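Acylneuraminate lyase (Mycoplasma synoviae, PDB 4N4P) is a lyase of the dihydrodipicolinate synthetase family, built on a TIM barrel and found here as an assembly of four chains. Local coordinates at residues P12-P17 and A27-V32; V32-V37 and A70-G75; G49-F54 and G252-L257; L55-E60 and Y270-F275. One frame throughout, in Å; residues are numbered along the deposited sequence.

Contact 1: residues P12-P17 and A27-V32; sequences PAMVTP and AGVKEV
Val32 and Pro17 carry much of this contact, in which the loop leaving strand 9-12 folds back onto helix 26-39, the first beta-alpha unit of the TIM barrel. Val32 turns both methyls to the loop, each against a different residue. With CG1 anti to the backbone N (chi1 163°), that methyl faces Met14 and comes to 3.5 Å from Met14 CG, a pair tighter than ordinary van der Waals contact; Met14 SD follows, 3.9 Å from Val32 CG1. The other methyl, CG2, is met by Pro17 CG at 3.7 Å.

The pyrrolidine of Pro17 is shared between side chain and helix backbone. Its CG rests 3.6 Å from the carbonyl carbon of Gly28, and because Gly28 has no side chain, the ring can lie directly on the helical turn. One atom further round the ring, Pro17 CD touches Val29 CG2 at 3.8 Å, the two side chains crossing at about a right angle. Val29 offers its second methyl, CG1, to the bent end of Met14, where CE stands 4.3 Å away. Beyond these segments, Met14 and Val29 both also touch Val69 of helix 59-73, and Val15 and Val32 both reach Met261 of helix 253-263.

No hydrogen bond crosses the interface. One polar atom, the carbonyl oxygen of Val15, is buried beside Val32 CG1 with no partner in the model. The chemistry is therefore that of shape: methyls, a thioether and a proline ring hold loop to helix by close fit, and the price includes one unsatisfied carbonyl.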
loop_
_atom_site.group_PDB
_atom_site.type_symbol
_atom_site.label_atom_id
_atom_site.label_comp_id
_atom_site.label_asym_id
_atom_site.label_seq_id
_atom_site.Cartn_x
_atom_site.Cartn_y
_atom_site.Cartn_z
ATOM N N PRO A 12 30.910 -2.410 2.177
ATOM C CA PRO A 12 30.269 -1.138 2.514
ATOM C C PRO A 12 29.890 -0.379 1.242
ATOM O O PRO A 12 30.653 -0.352 0.242
ATOM C CB PRO A 12 31.371 -0.362 3.265
ATOM C CG PRO A 12 32.681 -1.061 2.839
ATOM C CD PRO A 12 32.286 -2.492 2.712
ATOM N N ALA A 13 28.707 0.214 1.272
ATOM C CA ALA A 13 28.294 1.156 0.239
ATOM C C ALA A 13 28.916 2.503 0.595
ATOM O O ALA A 13 28.409 3.254 1.442
ATOM C CB ALA A 13 26.776 1.243 0.165
ATOM N N MET A 14 30.052 2.770 -0.024
ATOM C CA MET A 14 30.936 3.856 0.392
ATOM C C MET A 14 30.272 5.218 0.307
ATOM O O MET A 14 29.631 5.510 -0.672
ATOM C CB MET A 14 32.171 3.887 -0.509
ATOM C CG MET A 14 33.310 4.698 0.117
ATOM S SD MET A 14 34.676 4.847 -1.028
ATOM C CE MET A 14 34.129 6.175 -2.077
ATOM N N VAL A 15 30.454 6.025 1.348
ATOM C CA VAL A 15 30.053 7.430 1.317
ATOM C C VAL A 15 31.003 8.204 0.394
ATOM O O VAL A 15 32.172 7.838 0.247
ATOM C CB VAL A 15 30.025 8.045 2.740
ATOM C CG1 VAL A 15 28.958 7.335 3.573
ATOM C CG2 VAL A 15 31.413 7.950 3.435
ATOM N N THR A 16 30.498 9.273 -0.203
ATOM C CA THR A 16 31.332 10.159 -1.029
ATOM C C THR A 16 31.671 11.470 -0.282
ATOM O O THR A 16 30.788 12.273 -0.042
ATOM C CB THR A 16 30.659 10.453 -2.413
ATOM O OG1 THR A 16 30.307 9.215 -3.051
ATOM C CG2 THR A 16 31.632 11.224 -3.327
ATOM N N PRO A 17 32.953 11.685 0.090
ATOM C CA PRO A 17 33.271 12.910 0.818
ATOM C C PRO A 17 33.062 14.198 0.031
ATOM O O PRO A 17 33.519 14.326 -1.105
ATOM C CB PRO A 17 34.752 12.724 1.171
ATOM C CG PRO A 17 34.863 11.243 1.313
ATOM C CD PRO A 17 34.109 10.775 0.087
ATOM N N ALA A 27 40.851 14.248 -1.689
ATOM C CA ALA A 27 41.728 13.621 -0.698
ATOM C C ALA A 27 40.930 12.764 0.269
ATOM O O ALA A 27 41.424 11.747 0.774
ATOM C CB ALA A 27 42.535 14.692 0.084
ATOM N N GLY A 28 39.704 13.201 0.556
ATOM C CA GLY A 28 38.823 12.433 1.440
ATOM C C GLY A 28 38.424 11.071 0.879
ATOM O O GLY A 28 38.267 10.104 1.635
ATOM N N VAL A 29 38.237 10.989 -0.441
ATOM C CA VAL A 29 37.895 9.697 -1.063
ATOM C C VAL A 29 38.986 8.674 -0.722
ATOM O O VAL A 29 38.707 7.549 -0.289
ATOM C CB VAL A 29 37.701 9.823 -2.594
ATOM C CG1 VAL A 29 37.545 8.437 -3.231
ATOM C CG2 VAL A 29 36.503 10.717 -2.910
ATOM N N LYS A 30 40.252 9.082 -0.851
ATOM C CA LYS A 30 41.341 8.161 -0.563
ATOM C C LYS A 30 41.385 7.762 0.911
ATOM O O LYS A 30 41.619 6.589 1.231
ATOM C CB LYS A 30 42.699 8.720 -1.015
ATOM C CG LYS A 30 42.719 9.340 -2.430
ATOM C CD LYS A 30 43.129 8.309 -3.479
ATOM C CE LYS A 30 43.453 8.916 -4.819
ATOM N NZ LYS A 30 44.901 8.829 -5.242
ATOM N N GLU A 31 41.133 8.714 1.813
ATOM C CA GLU A 31 41.147 8.383 3.245
ATOM C C GLU A 31 40.004 7.432 3.608
ATOM O O GLU A 31 40.183 6.547 4.424
ATOM C CB GLU A 31 41.047 9.631 4.123
ATOM C CG GLU A 31 42.272 10.552 4.050
ATOM C CD GLU A 31 42.263 11.600 5.152
ATOM O OE1 GLU A 31 41.715 11.343 6.258
ATOM O OE2 GLU A 31 42.824 12.693 4.911
ATOM N N VAL A 32 38.829 7.640 3.031
ATOM C CA VAL A 32 37.712 6.727 3.301
ATOM C C VAL A 32 38.058 5.317 2.812
ATOM O O VAL A 32 37.783 4.347 3.495
ATOM C CB VAL A 32 36.408 7.225 2.660
ATOM C CG1 VAL A 32 35.352 6.111 2.569
ATOM C CG2 VAL A 32 35.888 8.443 3.454
#

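Contact 2: residues V32-V37 and A70-G75; sequences VVNFLV and AEANAG
Val33 and Ala72 bring together helices 26-39 and 59-73, consecutive helices of the outer layer of the TIM barrel, at a point where the second is about to end. The apolar part is small. Val33 CG1, set anti to the backbone N (chi1 173°), lies 3.8 Å from Ala72 CB and 3.7 Å from the backbone N of Asn73, so one methyl covers the start of the last helical residue. The short alanine lets the backbones approach, with CA atoms of Val33 and Ala72 6.4 Å apart. Behind this pair, Val33 and Val37 both also rest on Ile45 of strand 44-47, the strand that links the two helices in sequence.

The polar part is indirect. Asn34 OD1 and Ala72 O, both acceptors, stand 3.9 Å apart, and donors serve the two of them jointly: Arg76 NH2 bonds to both, and a water does the same. Asn73 turns its own carboxamide oxygen to the backbone N of Val77, and Val37 CG2 packs 4.1 Å from that OD1. The bridging water donates one hydrogen to Asn34 OD1 at 2.8 Å and the other to Ala72 O at 3.0 Å.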
loop_
_atom_site.group_PDB
_atom_site.type_symbol
_atom_site.label_atom_id
_atom_site.label_comp_id
_atom_site.label_asym_id
_atom_site.label_seq_id
_atom_site.Cartn_x
_atom_site.Cartn_y
_atom_site.Cartn_z
ATOM N N VAL A 32 38.829 7.640 3.031
ATOM C CA VAL A 32 37.712 6.727 3.301
ATOM C C VAL A 32 38.058 5.317 2.812
ATOM O O VAL A 32 37.783 4.347 3.495
ATOM C CB VAL A 32 36.408 7.225 2.660
ATOM C CG1 VAL A 32 35.352 6.111 2.569
ATOM C CG2 VAL A 32 35.888 8.443 3.454
ATOM N N VAL A 33 38.624 5.209 1.610
ATOM C CA VAL A 33 39.019 3.883 1.086
ATOM C C VAL A 33 39.998 3.199 2.044
ATOM O O VAL A 33 39.796 2.039 2.437
ATOM C CB VAL A 33 39.570 3.957 -0.373
ATOM C CG1 VAL A 33 40.156 2.571 -0.839
ATOM C CG2 VAL A 33 38.481 4.402 -1.338
ATOM N N ASN A 34 41.059 3.907 2.460
ATOM C CA ASN A 34 42.000 3.316 3.406
ATOM C C ASN A 34 41.348 2.891 4.711
ATOM O O ASN A 34 41.691 1.854 5.262
ATOM C CB ASN A 34 43.176 4.263 3.705
ATOM C CG ASN A 34 44.069 4.528 2.489
ATOM O OD1 ASN A 34 44.063 3.808 1.486
ATOM N ND2 ASN A 34 44.881 5.583 2.603
ATOM N N PHE A 35 40.428 3.706 5.231
ATOM C CA PHE A 35 39.722 3.380 6.465
ATOM C C PHE A 35 38.949 2.057 6.286
ATOM O O PHE A 35 39.027 1.148 7.131
ATOM C CB PHE A 35 38.773 4.539 6.829
ATOM C CG PHE A 35 37.912 4.278 8.034
ATOM C CD1 PHE A 35 38.455 4.275 9.312
ATOM C CD2 PHE A 35 36.530 4.068 7.877
ATOM C CE1 PHE A 35 37.639 4.062 10.435
ATOM C CE2 PHE A 35 35.721 3.859 8.972
ATOM C CZ PHE A 35 36.271 3.860 10.256
ATOM N N LEU A 36 38.264 1.929 5.159
ATOM C CA LEU A 36 37.461 0.725 4.891
ATOM C C LEU A 36 38.343 -0.518 4.758
ATOM O O LEU A 36 38.062 -1.575 5.340
ATOM C CB LEU A 36 36.609 0.916 3.633
ATOM C CG LEU A 36 35.567 2.043 3.757
ATOM C CD1 LEU A 36 34.748 2.190 2.471
ATOM C CD2 LEU A 36 34.663 1.735 4.967
ATOM N N VAL A 37 39.422 -0.386 3.995
ATOM C CA VAL A 37 40.338 -1.504 3.789
ATOM C C VAL A 37 41.097 -1.837 5.070
ATOM O O VAL A 37 41.178 -2.995 5.452
ATOM C CB VAL A 37 41.344 -1.193 2.648
ATOM C CG1 VAL A 37 42.417 -2.322 2.505
ATOM C CG2 VAL A 37 40.586 -0.964 1.304
ATOM N N ALA A 70 39.951 3.499 -7.245
ATOM C CA ALA A 70 40.793 2.458 -7.836
ATOM C C ALA A 70 42.262 2.696 -7.486
ATOM O O ALA A 70 42.975 1.748 -7.147
ATOM C CB ALA A 70 40.598 2.394 -9.315
ATOM N N GLU A 71 42.687 3.959 -7.534
ATOM C CA GLU A 71 44.029 4.369 -7.084
ATOM C C GLU A 71 44.321 4.043 -5.634
ATOM O O GLU A 71 45.298 3.351 -5.329
ATOM C CB GLU A 71 44.254 5.867 -7.357
ATOM C CG GLU A 71 44.310 6.166 -8.848
ATOM C CD GLU A 71 44.477 7.648 -9.165
ATOM O OE1 GLU A 71 44.592 8.475 -8.223
ATOM O OE2 GLU A 71 44.489 7.971 -10.375
ATOM N N ALA A 72 43.470 4.528 -4.731
ATOM C CA ALA A 72 43.617 4.273 -3.306
ATOM C C ALA A 72 43.561 2.796 -2.948
ATOM O O ALA A 72 44.298 2.336 -2.069
ATOM C CB ALA A 72 42.536 5.033 -2.521
ATOM N N ASN A 73 42.652 2.071 -3.580
ATOM C CA ASN A 73 42.497 0.640 -3.275
ATOM C C ASN A 73 43.753 -0.130 -3.703
ATOM O O ASN A 73 44.204 -1.011 -2.978
ATOM C CB ASN A 73 41.298 0.072 -3.997
ATOM C CG ASN A 73 41.132 -1.404 -3.752
ATOM O OD1 ASN A 73 41.190 -1.869 -2.606
ATOM N ND2 ASN A 73 40.947 -2.151 -4.826
ATOM N N ALA A 74 44.307 0.253 -4.866
ATOM C CA ALA A 74 45.478 -0.419 -5.452
ATOM C C ALA A 74 45.290 -1.946 -5.451
ATOM O O ALA A 74 46.192 -2.689 -5.071
ATOM C CB ALA A 74 46.749 -0.027 -4.678
ATOM N N GLY A 75 44.095 -2.397 -5.821
ATOM C CA GLY A 75 43.768 -3.816 -5.936
ATOM C C GLY A 75 43.666 -4.630 -4.649
ATOM O O GLY A 75 43.583 -5.858 -4.713
HETATM O O HOH W 1 46.146 3.929 -0.337
#

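Contact 3: residues G49-F54 and G252-L257; sequences GSTGEF and GLMQSL
Met254 reaches from the first turn of helix 253-263 into the loop after strand 44-47, whose Gly-Ser-Thr-Gly-Glu sequence is recognisable in this family. The helix opens at Gly252, its N-cap residue. The Gly252 carbonyl oxygen accepts from Ser256 N and from Ser256 OG, which approach from opposite faces of its plane; the hydroxyl bond is 2.7 Å long, its donor 38° out of that plane.

Met254 follows, bent twice. Its CG lies 3.2 Å from Thr51 O, a close carbon-oxygen approach. With chi2 at 79° the sulfur turns back over Thr51, 4.0 Å from the methyl CG2, and the bend at chi3 brings CE to 3.9 Å from Ser50 O. Glu53 passes Met254 in the opposite direction, so its OE2 ends 4.1 Å from Met254 CB while its CG lies near CE. A turn later, Leu257 CD1 touches Thr51 CG2 at 4.0 Å, the side chains crossing at about a right angle, so that this threonine methyl touches both the thioether and the leucine.

The polar groups have partners outside the contact: Glu53 OE2 makes a salt bridge with Lys258 and OE1 accepts from Arg272 N, while Ser50 OG bonds to Tyr113 and Ser50 O to Tyr114, both of the second subunit. Across the interface itself no hydrogen bond forms. A pliable thioether chain, moulded round backbone oxygens and the glutamate stem, joins the two segments, leaving the carboxylate to be fixed by other groups.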
loop_
_atom_site.group_PDB
_atom_site.type_symbol
_atom_site.label_atom_id
_atom_site.label_comp_id
_atom_site.label_asym_id
_atom_site.label_seq_id
_atom_site.Cartn_x
_atom_site.Cartn_y
_atom_site.Cartn_z
ATOM N N GLY A 49 26.812 4.445 -5.099
ATOM C CA GLY A 49 25.437 3.980 -5.027
ATOM C C GLY A 49 24.661 5.058 -4.271
ATOM O O GLY A 49 25.173 6.164 -4.078
ATOM N N SER A 50 23.428 4.734 -3.859
ATOM C CA SER A 50 22.599 5.687 -3.084
ATOM C C SER A 50 23.351 6.269 -1.882
ATOM O O SER A 50 23.271 7.469 -1.612
ATOM C CB SER A 50 21.318 4.998 -2.598
ATOM O OG SER A 50 20.613 4.530 -3.730
ATOM N N THR A 51 24.071 5.417 -1.157
ATOM C CA THR A 51 24.780 5.839 0.047
ATOM C C THR A 51 25.943 6.744 -0.301
ATOM O O THR A 51 26.388 7.539 0.523
ATOM C CB THR A 51 25.297 4.624 0.865
ATOM O OG1 THR A 51 24.211 3.696 1.030
ATOM C CG2 THR A 51 25.774 5.087 2.229
ATOM N N GLY A 52 26.414 6.619 -1.541
ATOM C CA GLY A 52 27.461 7.502 -2.091
ATOM C C GLY A 52 26.924 8.790 -2.710
ATOM O O GLY A 52 27.660 9.507 -3.372
ATOM N N GLU A 53 25.642 9.084 -2.466
ATOM C CA GLU A 53 24.999 10.293 -2.961
ATOM C C GLU A 53 25.139 10.465 -4.474
ATOM O O GLU A 53 25.344 11.583 -4.960
ATOM C CB GLU A 53 25.546 11.523 -2.199
ATOM C CG GLU A 53 25.110 11.490 -0.724
ATOM C CD GLU A 53 25.826 12.533 0.135
ATOM O OE1 GLU A 53 25.476 13.715 0.034
ATOM O OE2 GLU A 53 26.710 12.164 0.926
ATOM N N PHE A 54 25.024 9.361 -5.218
ATOM C CA PHE A 54 25.401 9.399 -6.631
ATOM C C PHE A 54 24.562 10.380 -7.424
ATOM O O PHE A 54 25.075 10.985 -8.347
ATOM C CB PHE A 54 25.377 8.017 -7.309
ATOM C CG PHE A 54 24.017 7.514 -7.622
ATOM C CD1 PHE A 54 23.588 7.441 -8.949
ATOM C CD2 PHE A 54 23.169 7.083 -6.602
ATOM C CE1 PHE A 54 22.333 6.978 -9.254
ATOM C CE2 PHE A 54 21.901 6.620 -6.888
ATOM C CZ PHE A 54 21.479 6.564 -8.227
ATOM N N GLY A 252 20.293 11.556 10.203
ATOM C CA GLY A 252 20.516 11.202 8.812
ATOM C C GLY A 252 21.605 10.155 8.649
ATOM O O GLY A 252 22.656 10.262 9.254
ATOM N N LEU A 253 21.356 9.160 7.802
ATOM C CA LEU A 253 22.299 8.054 7.620
ATOM C C LEU A 253 23.674 8.530 7.146
ATOM O O LEU A 253 24.690 8.266 7.802
ATOM C CB LEU A 253 21.728 7.025 6.640
ATOM C CG LEU A 253 22.685 5.889 6.243
ATOM C CD1 LEU A 253 23.024 4.990 7.465
ATOM C CD2 LEU A 253 22.088 5.075 5.066
ATOM N N MET A 254 23.718 9.221 6.007
ATOM C CA MET A 254 25.031 9.620 5.451
ATOM C C MET A 254 25.758 10.618 6.358
ATOM O O MET A 254 26.987 10.528 6.533
ATOM C CB MET A 254 24.892 10.155 4.023
ATOM C CG MET A 254 24.894 9.026 2.978
ATOM S SD MET A 254 23.297 8.213 2.864
ATOM C CE MET A 254 22.546 9.407 1.742
ATOM N N GLN A 255 24.992 11.539 6.957
ATOM C CA GLN A 255 25.567 12.507 7.902
ATOM C C GLN A 255 26.193 11.784 9.088
ATOM O O GLN A 255 27.261 12.179 9.557
ATOM C CB GLN A 255 24.500 13.473 8.432
ATOM C CG GLN A 255 23.809 14.323 7.342
ATOM C CD GLN A 255 22.510 13.699 6.856
ATOM O OE1 GLN A 255 22.429 12.482 6.697
ATOM N NE2 GLN A 255 21.475 14.537 6.621
ATOM N N SER A 256 25.513 10.738 9.566
ATOM C CA SER A 256 25.983 9.969 10.711
ATOM C C SER A 256 27.215 9.149 10.368
ATOM O O SER A 256 28.189 9.116 11.144
ATOM C CB SER A 256 24.878 9.039 11.203
ATOM O OG SER A 256 23.789 9.789 11.703
ATOM N N LEU A 257 27.171 8.471 9.227
ATOM C CA LEU A 257 28.355 7.699 8.791
ATOM C C LEU A 257 29.574 8.625 8.652
ATOM O O LEU A 257 30.670 8.312 9.117
ATOM C CB LEU A 257 28.095 6.962 7.474
ATOM C CG LEU A 257 27.044 5.838 7.521
ATOM C CD1 LEU A 257 26.785 5.301 6.071
ATOM C CD2 LEU A 257 27.508 4.723 8.435
#

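Contact 4: residues L55-E60 and Y270-F275; sequences LLLSFE and YTRKPF
Leu56 and Arg272 meet through both the side chain and the backbone of the leucine. Arg272 NH1 donates to Leu56 O over 2.6 Å, a short bond that is bent, with an N-H...O angle of 142°. The oxygen lies close to the guanidinium plane, whereas the nitrogen is tilted 24° from the plane of the carbonyl. Leu57 adds its CD2, 4.0 Å from Arg272 NH1, the two side chains crossing at about a right angle.

The isobutyl group of Leu56 points into the bend at 272-275. Its CD1 sits at the edge of the Phe275 ring, 3.6 Å from CE2, with Arg272 CB close by at 3.8 Å. Leu56 CD1 is also 3.6 Å from Lys273 O, and Leu56 CD2 comes within 4.2 Å of Pro274 CD.

What shapes that bend is a cis peptide before Pro274. Lys273 and Pro274 form the corners of a type VIa turn, closed by Phe275 N bonding to Arg272 O. Arg272 is extended, with chi3 of 180° carrying NE out toward the carbonyl; there NH1 also forms a salt bridge with Asp61 OD2, and NE a hydrogen bond with Gly22 O. Asp61 is held in the first turn of its helix, its backbone N capped by Ser58 OG.

Further out, Phe275 stacks edge-to-face with Tyr114 of the second subunit, where Phe116 also covers Pro274. The contact thus lies between the 3-10 turn leading into helix 59-73 and the loop running from helix 253-263 to helix 280-294, against a neighbouring chain.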
loop_
_atom_site.group_PDB
_atom_site.type_symbol
_atom_site.label_atom_id
_atom_site.label_comp_id
_atom_site.label_asym_id
_atom_site.label_seq_id
_atom_site.Cartn_x
_atom_site.Cartn_y
_atom_site.Cartn_z
ATOM N N LEU A 55 23.292 10.523 -7.067
ATOM C CA LEU A 55 22.413 11.497 -7.748
ATOM C C LEU A 55 22.823 12.946 -7.570
ATOM O O LEU A 55 22.350 13.834 -8.311
ATOM C CB LEU A 55 20.946 11.325 -7.346
ATOM C CG LEU A 55 20.233 10.106 -7.935
ATOM C CD1 LEU A 55 18.775 10.217 -7.607
ATOM C CD2 LEU A 55 20.460 9.976 -9.448
ATOM N N LEU A 56 23.701 13.192 -6.611
ATOM C CA LEU A 56 24.180 14.533 -6.311
ATOM C C LEU A 56 25.561 14.773 -6.901
ATOM O O LEU A 56 26.161 15.835 -6.701
ATOM C CB LEU A 56 24.212 14.762 -4.788
ATOM C CG LEU A 56 22.920 14.400 -4.070
ATOM C CD1 LEU A 56 23.003 14.721 -2.576
ATOM C CD2 LEU A 56 21.739 15.100 -4.699
ATOM N N LEU A 57 26.071 13.770 -7.609
ATOM C CA LEU A 57 27.355 13.880 -8.300
ATOM C C LEU A 57 27.203 14.300 -9.749
ATOM O O LEU A 57 26.349 13.763 -10.450
ATOM C CB LEU A 57 28.062 12.504 -8.324
ATOM C CG LEU A 57 28.512 11.962 -6.969
ATOM C CD1 LEU A 57 29.072 10.547 -7.114
ATOM C CD2 LEU A 57 29.562 12.932 -6.436
ATOM N N SER A 58 28.071 15.199 -10.226
ATOM C CA SER A 58 28.151 15.451 -11.670
ATOM C C SER A 58 28.788 14.239 -12.342
ATOM O O SER A 58 29.428 13.397 -11.671
ATOM C CB SER A 58 28.971 16.708 -11.971
ATOM O OG SER A 58 30.343 16.495 -11.691
ATOM N N PHE A 59 28.621 14.152 -13.656
ATOM C CA PHE A 59 29.262 13.117 -14.451
ATOM C C PHE A 59 30.768 13.110 -14.223
ATOM O O PHE A 59 31.365 12.053 -14.009
ATOM C CB PHE A 59 28.928 13.343 -15.918
ATOM C CG PHE A 59 29.557 12.343 -16.858
ATOM C CD1 PHE A 59 29.449 10.976 -16.631
ATOM C CD2 PHE A 59 30.233 12.786 -17.982
ATOM C CE1 PHE A 59 30.022 10.073 -17.522
ATOM C CE2 PHE A 59 30.807 11.891 -18.873
ATOM C CZ PHE A 59 30.699 10.532 -18.639
ATOM N N GLU A 60 31.372 14.294 -14.239
ATOM C CA GLU A 60 32.797 14.436 -13.971
ATOM C C GLU A 60 33.197 14.007 -12.550
ATOM O O GLU A 60 34.269 13.403 -12.361
ATOM C CB GLU A 60 33.255 15.871 -14.276
ATOM C CG GLU A 60 33.251 16.188 -15.782
ATOM C CD GLU A 60 34.291 15.389 -16.573
ATOM O OE1 GLU A 60 35.428 15.209 -16.062
ATOM O OE2 GLU A 60 33.976 14.935 -17.700
ATOM N N TYR A 270 31.273 16.034 4.321
ATOM C CA TYR A 270 29.849 16.256 4.591
ATOM C C TYR A 270 28.979 15.787 3.442
ATOM O O TYR A 270 29.467 15.491 2.343
ATOM C CB TYR A 270 29.593 17.751 4.919
ATOM C CG TYR A 270 30.364 18.159 6.167
ATOM C CD1 TYR A 270 29.748 18.146 7.412
ATOM C CD2 TYR A 270 31.733 18.458 6.110
ATOM C CE1 TYR A 270 30.448 18.464 8.569
ATOM C CE2 TYR A 270 32.449 18.767 7.271
ATOM C CZ TYR A 270 31.792 18.772 8.489
ATOM O OH TYR A 270 32.483 19.085 9.636
ATOM N N THR A 271 27.680 15.721 3.699
ATOM C CA THR A 271 26.704 15.453 2.657
ATOM C C THR A 271 26.476 16.696 1.826
ATOM O O THR A 271 26.795 17.792 2.261
ATOM C CB THR A 271 25.358 14.981 3.250
ATOM O OG1 THR A 271 24.813 15.988 4.124
ATOM C CG2 THR A 271 25.585 13.696 4.045
ATOM N N ARG A 272 25.966 16.499 0.619
ATOM C CA ARG A 272 25.501 17.587 -0.238
ATOM C C ARG A 272 24.030 17.885 -0.025
ATOM O O ARG A 272 23.255 17.029 0.413
ATOM C CB ARG A 272 25.710 17.237 -1.703
ATOM C CG ARG A 272 27.038 17.710 -2.223
ATOM C CD ARG A 272 27.183 17.482 -3.736
ATOM N NE ARG A 272 28.494 17.975 -4.153
ATOM C CZ ARG A 272 29.113 17.636 -5.288
ATOM N NH1 ARG A 272 28.542 16.801 -6.137
ATOM N NH2 ARG A 272 30.308 18.141 -5.573
ATOM N N LYS A 273 23.639 19.108 -0.356
ATOM C CA LYS A 273 22.222 19.471 -0.409
ATOM C C LYS A 273 21.484 18.571 -1.393
ATOM O O LYS A 273 22.046 18.192 -2.416
ATOM C CB LYS A 273 22.080 20.921 -0.863
ATOM C CG LYS A 273 22.806 21.919 0.035
ATOM C CD LYS A 273 22.712 23.303 -0.634
ATOM C CE LYS A 273 23.542 24.334 0.101
ATOM N NZ LYS A 273 22.899 24.664 1.391
ATOM N N PRO A 274 20.201 18.256 -1.110
ATOM C CA PRO A 274 19.380 18.803 -0.030
ATOM C C PRO A 274 19.361 18.028 1.298
ATOM O O PRO A 274 18.464 18.280 2.133
ATOM C CB PRO A 274 17.983 18.815 -0.631
ATOM C CG PRO A 274 17.992 17.684 -1.633
ATOM C CD PRO A 274 19.401 17.521 -2.110
ATOM N N PHE A 275 20.331 17.129 1.518
ATOM C CA PHE A 275 20.436 16.456 2.812
ATOM C C PHE A 275 20.653 17.471 3.926
ATOM O O PHE A 275 21.372 18.473 3.745
ATOM C CB PHE A 275 21.538 15.390 2.819
ATOM C CG PHE A 275 21.162 14.185 2.030
ATOM C CD1 PHE A 275 20.202 13.288 2.524
ATOM C CD2 PHE A 275 21.710 13.964 0.768
ATOM C CE1 PHE A 275 19.817 12.167 1.766
ATOM C CE2 PHE A 275 21.318 12.848 -0.003
ATOM C CZ PHE A 275 20.370 11.956 0.511
#

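In the fold
The four contacts run from the outer helices of the TIM barrel to a subunit interface. Contacts 1 and 2, centres 9 Å apart, share Val32 and helix 26-39 and follow each other along the chain; the Lys30-Glu71 salt bridge ties them further. Contacts 3 and 4, centres 10 Å apart, cross in sequence, each joining the region after strand 44-47 to the part of the chain beyond residue 251, and both touch the second subunit. Contact 1 adjoins contact 3 through Thr16 and Gly52, whereas contacts 2 and 4, both on helix 59-73, stay about 21 Å apart between centres. Early barrel units are thereby joined to late helices and to a partner chain.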